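PDB 4XMR: putative methyl-accepting chemotaxis signal transduction protein from Campylobacter jejuni subsp. jejuni serotype O:2, which senses amino acids such as isoleucine through a tandem PAS sensory domain and relays the signal across the membrane as the chemoreceptor Tlp3 (CcmL). Local coordinates for the interface of chains A and B. Residues are numbered along the deposited sequence; one frame, centred on the assembly and turned at random. Chains: chain A/B, Putative methyl-accepting chemotaxis signal transduction protein.

Contact 1: the interface of chains A and B. Residues chain A 71-72, 74-75; chain B 39, 42, 46, 71-72, 75.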
ATOM      1  N   TYR A  71      -5.357 -15.749 -11.924  1.00  9.60           N
ATOM      2  CA  TYR A  71      -5.701 -15.460 -10.531  1.00  9.55           C
ATOM      3  C   TYR A  71      -4.824 -14.362  -9.984  1.00  8.97           C
ATOM      4  O   TYR A  71      -5.313 -13.462  -9.292  1.00 10.67           O
ATOM      5  CB  TYR A  71      -5.544 -16.692  -9.646  1.00 12.04           C
ATOM      6  CG  TYR A  71      -6.403 -17.830 -10.053  1.00 14.20           C
ATOM      7  CD1 TYR A  71      -7.699 -17.637 -10.492  1.00 14.40           C
ATOM      8  CD2 TYR A  71      -5.898 -19.115 -10.024  1.00 18.60           C
ATOM      9  CE1 TYR A  71      -8.482 -18.727 -10.894  1.00 19.62           C
ATOM     10  CE2 TYR A  71      -6.646 -20.186 -10.403  1.00 19.97           C
ATOM     11  CZ  TYR A  71      -7.931 -20.000 -10.842  1.00 16.60           C
ATOM     12  OH  TYR A  71      -8.635 -21.114 -11.218  1.00 23.52           O
ATOM     13  N   TYR A  72      -3.526 -14.435 -10.257  1.00  9.05           N
ATOM     14  CA  TYR A  72      -2.634 -13.381  -9.799  1.00  9.40           C
ATOM     15  C   TYR A  72      -3.003 -12.043 -10.421  1.00  8.86           C
ATOM     16  O   TYR A  72      -3.062 -11.032  -9.723  1.00  9.80           O
ATOM     17  CB  TYR A  72      -1.173 -13.729 -10.095  1.00 10.02           C
ATOM     18  CG  TYR A  72      -0.448 -14.473  -8.993  1.00  9.65           C
ATOM     19  CD1 TYR A  72      -0.702 -15.820  -8.740  1.00  9.85           C
ATOM     20  CD2 TYR A  72       0.509 -13.834  -8.213  1.00 10.41           C
ATOM     21  CE1 TYR A  72      -0.027 -16.507  -7.734  1.00 10.42           C
ATOM     22  CE2 TYR A  72       1.179 -14.505  -7.208  1.00 10.18           C
ATOM     23  CZ  TYR A  72       0.934 -15.844  -6.987  1.00 10.13           C
ATOM     24  OH  TYR A  72       1.643 -16.481  -5.988  1.00 10.95           O
ATOM     25  N   HIS A  74      -5.894 -11.002 -11.396  1.00  8.78           N
ATOM     26  CA  HIS A  74      -7.106 -10.515 -10.759  1.00  9.51           C
ATOM     27  C   HIS A  74      -6.840 -10.031  -9.336  1.00  9.07           C
ATOM     28  O   HIS A  74      -7.429  -9.037  -8.883  1.00 10.89           O
ATOM     29  CB  HIS A  74      -8.161 -11.617 -10.708  1.00  9.51           C
ATOM     30  CG  HIS A  74      -8.795 -11.931 -12.022  1.00 10.46           C
ATOM     31  ND1 HIS A  74      -9.447 -13.118 -12.241  1.00 12.78           N
ATOM     32  CD2 HIS A  74      -8.912 -11.209 -13.161  1.00 13.45           C
ATOM     33  CE1 HIS A  74      -9.939 -13.125 -13.472  1.00 14.49           C
ATOM     34  NE2 HIS A  74      -9.631 -11.979 -14.048  1.00 15.14           N
ATOM     35  N   SER A  75      -5.958 -10.721  -8.627  1.00  9.43           N
ATOM     36  CA  SER A  75      -5.749 -10.417  -7.220  1.00  9.45           C
ATOM     37  C   SER A  75      -5.268  -8.988  -7.003  1.00 10.15           C
ATOM     38  O   SER A  75      -5.612  -8.373  -5.993  1.00 12.50           O
ATOM     39  CB  SER A  75      -4.788 -11.426  -6.594  1.00  9.92           C
ATOM     40  OG  SER A  75      -3.477 -11.214  -7.044  1.00 12.23           O
TER
ATOM     41  N   PHE B  39      -8.994  -7.045  -2.917  1.00 10.44           N
ATOM     42  CA  PHE B  39      -8.463  -8.397  -3.035  1.00  9.13           C
ATOM     43  C   PHE B  39      -9.566  -9.418  -2.759  1.00  9.86           C
ATOM     44  O   PHE B  39      -9.721 -10.398  -3.486  1.00 10.16           O
ATOM     45  CB  PHE B  39      -7.314  -8.543  -2.029  1.00 10.36           C
ATOM     46  CG  PHE B  39      -6.818  -9.955  -1.825  1.00  9.97           C
ATOM     47  CD1 PHE B  39      -5.785 -10.459  -2.599  1.00 10.56           C
ATOM     48  CD2 PHE B  39      -7.346 -10.755  -0.817  1.00 11.46           C
ATOM     49  CE1 PHE B  39      -5.294 -11.742  -2.383  1.00 10.30           C
ATOM     50  CE2 PHE B  39      -6.874 -12.044  -0.601  1.00 10.83           C
ATOM     51  CZ  PHE B  39      -5.841 -12.534  -1.380  1.00 10.67           C
ATOM     52  N   ALA B  42     -12.118  -9.629  -5.538  1.00 10.12           N
ATOM     53  CA  ALA B  42     -11.575 -10.326  -6.699  1.00  9.96           C
ATOM     54  C   ALA B  42     -11.617 -11.839  -6.476  1.00 10.32           C
ATOM     55  O   ALA B  42     -11.973 -12.608  -7.382  1.00 10.69           O
ATOM     56  CB  ALA B  42     -10.157  -9.855  -6.993  1.00 10.47           C
ATOM     57  N   ASP B  46     -13.610 -14.784  -8.656  1.00 10.95           N
ATOM     58  CA  ASP B  46     -12.997 -15.961  -9.254  1.00 11.61           C
ATOM     59  C   ASP B  46     -13.623 -17.259  -8.735  1.00 11.23           C
ATOM     60  O   ASP B  46     -13.789 -18.207  -9.491  1.00 12.60           O
ATOM     61  CB  ASP B  46     -11.481 -15.938  -9.041  1.00 11.59           C
ATOM     62  CG  ASP B  46     -10.743 -15.290 -10.198  1.00 13.40           C
ATOM     63  OD1 ASP B  46     -11.222 -15.387 -11.355  1.00 16.29           O
ATOM     64  OD2 ASP B  46      -9.667 -14.703  -9.961  1.00 13.09           O
ATOM     65  N   TYR B  71      -3.383 -19.653  -4.418  1.00 11.29           N
ATOM     66  CA  TYR B  71      -2.699 -18.687  -5.274  1.00 11.78           C
ATOM     67  C   TYR B  71      -2.993 -17.272  -4.780  1.00 11.35           C
ATOM     68  O   TYR B  71      -2.096 -16.436  -4.707  1.00 11.56           O
ATOM     69  CB  TYR B  71      -3.086 -18.857  -6.749  1.00 13.35           C
ATOM     70  CG  TYR B  71      -2.609 -20.156  -7.352  1.00 16.68           C
ATOM     71  CD1 TYR B  71      -1.309 -20.601  -7.147  1.00 15.94           C
ATOM     72  CD2 TYR B  71      -3.468 -20.956  -8.101  1.00 20.09           C
ATOM     73  CE1 TYR B  71      -0.863 -21.812  -7.705  1.00 19.69           C
ATOM     74  CE2 TYR B  71      -3.034 -22.151  -8.655  1.00 23.20           C
ATOM     75  CZ  TYR B  71      -1.742 -22.585  -8.456  1.00 23.35           C
ATOM     76  OH  TYR B  71      -1.344 -23.789  -9.025  1.00 31.23           O
ATOM     77  N   TYR B  72      -4.238 -17.009  -4.401  1.00 10.78           N
ATOM     78  CA  TYR B  72      -4.546 -15.693  -3.854  1.00  9.80           C
ATOM     79  C   TYR B  72      -3.790 -15.430  -2.547  1.00  9.82           C
ATOM     80  O   TYR B  72      -3.233 -14.347  -2.344  1.00 10.53           O
ATOM     81  CB  TYR B  72      -6.054 -15.533  -3.649  1.00 11.21           C
ATOM     82  CG  TYR B  72      -6.780 -14.905  -4.817  1.00 11.35           C
ATOM     83  CD1 TYR B  72      -7.075 -15.640  -5.971  1.00 11.43           C
ATOM     84  CD2 TYR B  72      -7.198 -13.583  -4.754  1.00 11.44           C
ATOM     85  CE1 TYR B  72      -7.758 -15.063  -7.039  1.00 11.15           C
ATOM     86  CE2 TYR B  72      -7.884 -13.003  -5.812  1.00 12.12           C
ATOM     87  CZ  TYR B  72      -8.165 -13.741  -6.942  1.00 11.57           C
ATOM     88  OH  TYR B  72      -8.857 -13.123  -7.962  1.00 11.85           O
ATOM     89  N   SER B  75      -0.339 -14.491  -3.372  1.00  9.44           N
ATOM     90  CA  SER B  75      -0.192 -13.234  -4.086  1.00 10.85           C
ATOM     91  C   SER B  75      -0.037 -12.025  -3.158  1.00 11.11           C
ATOM     92  O   SER B  75       0.677 -11.090  -3.492  1.00 13.26           O
ATOM     93  CB  SER B  75      -1.333 -13.027  -5.083  1.00 10.97           C
ATOM     94  OG  SER B  75      -2.515 -12.754  -4.387  1.00 12.26           O
TER

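Contact 2: the interface of chains A and B. Residues chain A 9-10, 13, 17, 246; chain B 9-10, 13-14.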
ATOM      1  N   SER A   9      13.861  30.431  13.291  1.00 18.66           N
ATOM      2  CA  SER A   9      12.867  29.498  13.812  1.00 18.56           C
ATOM      3  C   SER A   9      11.875  29.072  12.727  1.00 17.76           C
ATOM      4  O   SER A   9      11.476  27.916  12.672  1.00 18.21           O
ATOM      5  CB  SER A   9      12.127  30.081  15.030  1.00 17.59           C
ATOM      6  OG  SER A   9      11.191  31.075  14.652  1.00 21.08           O
ATOM      7  N   LEU A  10      11.490  30.011  11.868  1.00 17.93           N
ATOM      8  CA  LEU A  10      10.546  29.732  10.791  1.00 18.02           C
ATOM      9  C   LEU A  10      11.193  28.841   9.748  1.00 18.81           C
ATOM     10  O   LEU A  10      10.577  27.901   9.235  1.00 18.97           O
ATOM     11  CB  LEU A  10      10.078  31.027  10.134  1.00 19.55           C
ATOM     12  CG  LEU A  10       9.203  31.908  11.032  1.00 21.08           C
ATOM     13  CD1 LEU A  10       9.050  33.293  10.445  1.00 23.94           C
ATOM     14  CD2 LEU A  10       7.843  31.278  11.236  1.00 24.93           C
ATOM     15  N   SER A  13      11.740  25.228  11.105  1.00 18.76           N
ATOM     16  CA  SER A  13      10.439  24.576  11.160  1.00 18.03           C
ATOM     17  C   SER A  13       9.972  24.132   9.770  1.00 18.19           C
ATOM     18  O   SER A  13       9.557  22.987   9.591  1.00 19.23           O
ATOM     19  CB  SER A  13       9.393  25.495  11.799  1.00 20.87           C
ATOM     20  OG  SER A  13       8.125  24.864  11.857  1.00 27.14           O
ATOM     21  N   ASN A  17       9.327  20.348   8.155  0.58 16.70           N
ATOM     22  CA  ASN A  17       7.997  20.033   7.630  0.58 16.67           C
ATOM     23  C   ASN A  17       8.050  19.544   6.181  0.58 15.74           C
ATOM     24  O   ASN A  17       7.440  18.536   5.828  0.58 13.83           O
ATOM     25  CB  ASN A  17       7.072  21.261   7.679  0.58 18.88           C
ATOM     26  CG  ASN A  17       6.853  21.814   9.084  0.58 18.52           C
ATOM     27  OD1 ASN A  17       7.027  21.127  10.093  0.58 21.73           O
ATOM     28  ND2 ASN A  17       6.442  23.075   9.145  0.58 23.33           N
ATOM     29  N   ILE A 246       6.628  32.020   3.947  1.00 25.37           N
ATOM     30  CA  ILE A 246       6.575  31.493   5.304  1.00 26.00           C
ATOM     31  C   ILE A 246       7.725  32.014   6.183  1.00 24.88           C
ATOM     32  O   ILE A 246       7.540  32.256   7.379  1.00 27.27           O
ATOM     33  CB  ILE A 246       6.504  29.936   5.289  1.00 28.40           C
ATOM     34  CG1 ILE A 246       6.136  29.387   6.669  1.00 28.68           C
ATOM     35  CG2 ILE A 246       7.797  29.316   4.754  1.00 25.33           C
ATOM     36  CD1 ILE A 246       5.788  27.912   6.642  1.00 29.45           C
TER
ATOM     37  N   SER B   9       2.650  33.005  13.234  1.00 19.65           N
ATOM     38  CA  SER B   9       2.665  32.237  11.999  1.00 20.50           C
ATOM     39  C   SER B   9       3.371  30.887  12.200  1.00 19.49           C
ATOM     40  O   SER B   9       3.025  29.887  11.564  1.00 20.30           O
ATOM     41  CB  SER B   9       3.325  33.039  10.874  1.00 23.64           C
ATOM     42  OG  SER B   9       4.713  33.194  11.102  1.00 27.73           O
ATOM     43  N   LEU B  10       4.347  30.853  13.103  1.00 16.99           N
ATOM     44  CA  LEU B  10       5.038  29.606  13.398  1.00 17.90           C
ATOM     45  C   LEU B  10       4.080  28.590  14.007  1.00 16.39           C
ATOM     46  O   LEU B  10       4.079  27.426  13.613  1.00 16.67           O
ATOM     47  CB  LEU B  10       6.232  29.849  14.316  1.00 17.73           C
ATOM     48  CG  LEU B  10       6.979  28.605  14.793  1.00 17.62           C
ATOM     49  CD1 LEU B  10       7.437  27.761  13.607  1.00 20.52           C
ATOM     50  CD2 LEU B  10       8.168  29.002  15.669  1.00 20.73           C
ATOM     51  N   SER B  13       1.658  27.334  11.192  0.40 17.44           N
ATOM     52  CA  SER B  13       2.243  26.376  10.268  0.40 17.44           C
ATOM     53  C   SER B  13       2.483  25.045  10.980  0.40 17.82           C
ATOM     54  O   SER B  13       2.255  23.987  10.401  0.40 19.11           O
ATOM     55  CB  SER B  13       3.520  26.917   9.615  0.40 19.45           C
ATOM     56  OG  SER B  13       4.528  27.179  10.569  0.40 15.88           O
ATOM     57  N   THR B  14       2.902  25.101  12.242  1.00 16.15           N
ATOM     58  CA  THR B  14       3.138  23.884  13.009  1.00 16.40           C
ATOM     59  C   THR B  14       1.884  23.021  13.093  1.00 16.07           C
ATOM     60  O   THR B  14       1.936  21.803  12.913  1.00 16.68           O
ATOM     61  CB  THR B  14       3.634  24.225  14.418  1.00 18.17           C
ATOM     62  OG1 THR B  14       4.902  24.890  14.317  1.00 19.73           O
ATOM     63  CG2 THR B  14       3.781  22.969  15.262  1.00 19.45           C
TER
HETATM   64  O   HOH W   1       5.187  31.948   8.633  1.00 34.40           O
HETATM   65  O   HOH W   2       6.621  25.504   9.860  1.00 36.32           O
HETATM   66  O   HOH W   3       6.400  22.602  12.639  1.00 38.33           O

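Contact 1: the interface of chains A and B
Helix 58-76, from the membrane-distal half of the tandem PAS sensory domain, packs against its own copy about the two-fold axis, flanked by the long helix 9-48 of chain B. A direct polar link across the contact is made by A:His74 and B:Asp46. A:His74 places CG anti to its carbonyl carbon (chi1 -73°), so that the ring reaches across to the long helix. Imidazole ND1 donates to carboxylate OD2 of B:Asp46 at 2.8 Å, nearly straight and in the plane of the ring, using the syn lone pair of OD2. The other oxygen, OD1, also lies close to ND1, while ring and carboxylate planes are twisted 35° apart. B:Asp46 OD2 is gripped a second time from within chain B: the phenol OH of B:Tyr72 donates to it over 2.7 Å, arriving from above the carboxylate plane. B:Tyr72 thus seems to help position the carboxylate, and a negative charge there could favour a protonated imidazole. Beside this pair, CD1 of the A:Tyr71 ring lies next to the carboxylate of B:Asp46, the planes 78° apart, and its CD2 meets CD2 of B:Tyr71 at 3.6 Å, the two side chains crossing obliquely.

At the axis the side chains of A:Ser75 and B:Ser75 lie alongside each other, pointing in opposite directions. Each hydroxyl occupies the crowded position between backbone N and carbonyl carbon, from which A:Ser75 OG donates to the in-plane lone pair of A:Tyr72 O at 2.7 Å, as its twin does to B:Tyr72 O. With both protons given to these carbonyls, A:Ser75 OG and B:Ser75 OG, 3.2 Å apart, form a weak link at best. B:Ser75 CB sits over one face of the A:Tyr72 ring, toward its rim, 3.9 Å from the centroid. On the flank, B:Ala42 CB abuts A:His74 O. Together these contacts hold the two sensory domains side by side in the deposited dimer, although the structure alone does not establish this pairing in the intact receptor.

Contact 2: the interface of chains A and B
B:Leu10, on the N-terminal part of the long helix 9-48, wedges its side chain between A:Ser9, A:Leu10 and A:Ser13 of the partner's equivalent helix, 4-48. Its CB rests against CD2 of A:Leu10 at 3.8 Å, the two leucines crossing obliquely. CG stands anti to the backbone N (chi1 175°), and there the chain forks. CD1 presses on A:Ser13, 3.5 Å from its CB, a tight carbon contact, and lies equally near the hydroxyl OG. CD2 points the other way, to OG of A:Ser9 at 3.8 Å. A:Leu10 answers with its own CD2, which also lies beside the hydroxyl of B:Ser9.

Polar groups are joined across the gap by water. A:Ser13 OG, anti to its backbone N, binds water 2 at 2.6 Å, and the same water reaches B:Ser13 OG at 2.8 Å. Water 3 connects A:Ser13 OG and A:Asn17 OD1 with B:Thr14 OG1, while water 1 joins the carbonyl O of A:Ile246 to B:Ser9 OG. B:Leu10 O accepts from both B:Ser13 OG (3.1 Å) and B:Thr14 OG1 (2.8 Å), each donor lying above the carbonyl plane, which may help to orient these hydroxyls toward their waters. A:Ile246 CD1 adds an apolar touch on B:Ser13 CB. The patch lies near the chain termini, where the short C-terminal helix 245-248 of chain A lies beside the start of the long helices.

Contact 1 and contact 2 are about 46 Å apart, measured between the centres of their C-alpha atoms, and lie along one two-fold symmetric interface. Both draw on the long N-terminal helix of chain B, 9-48, which supplies residues near its start to contact 2 and residues near its end to contact 1, so one continuous helix spans the distance. Contact 1 adds helix 58-76 and direct polar bonding, whereas contact 2 relies on small apolar touches and water. The water-bridged contact 2 lies at the terminal end, where signals would be expected to pass toward the membrane.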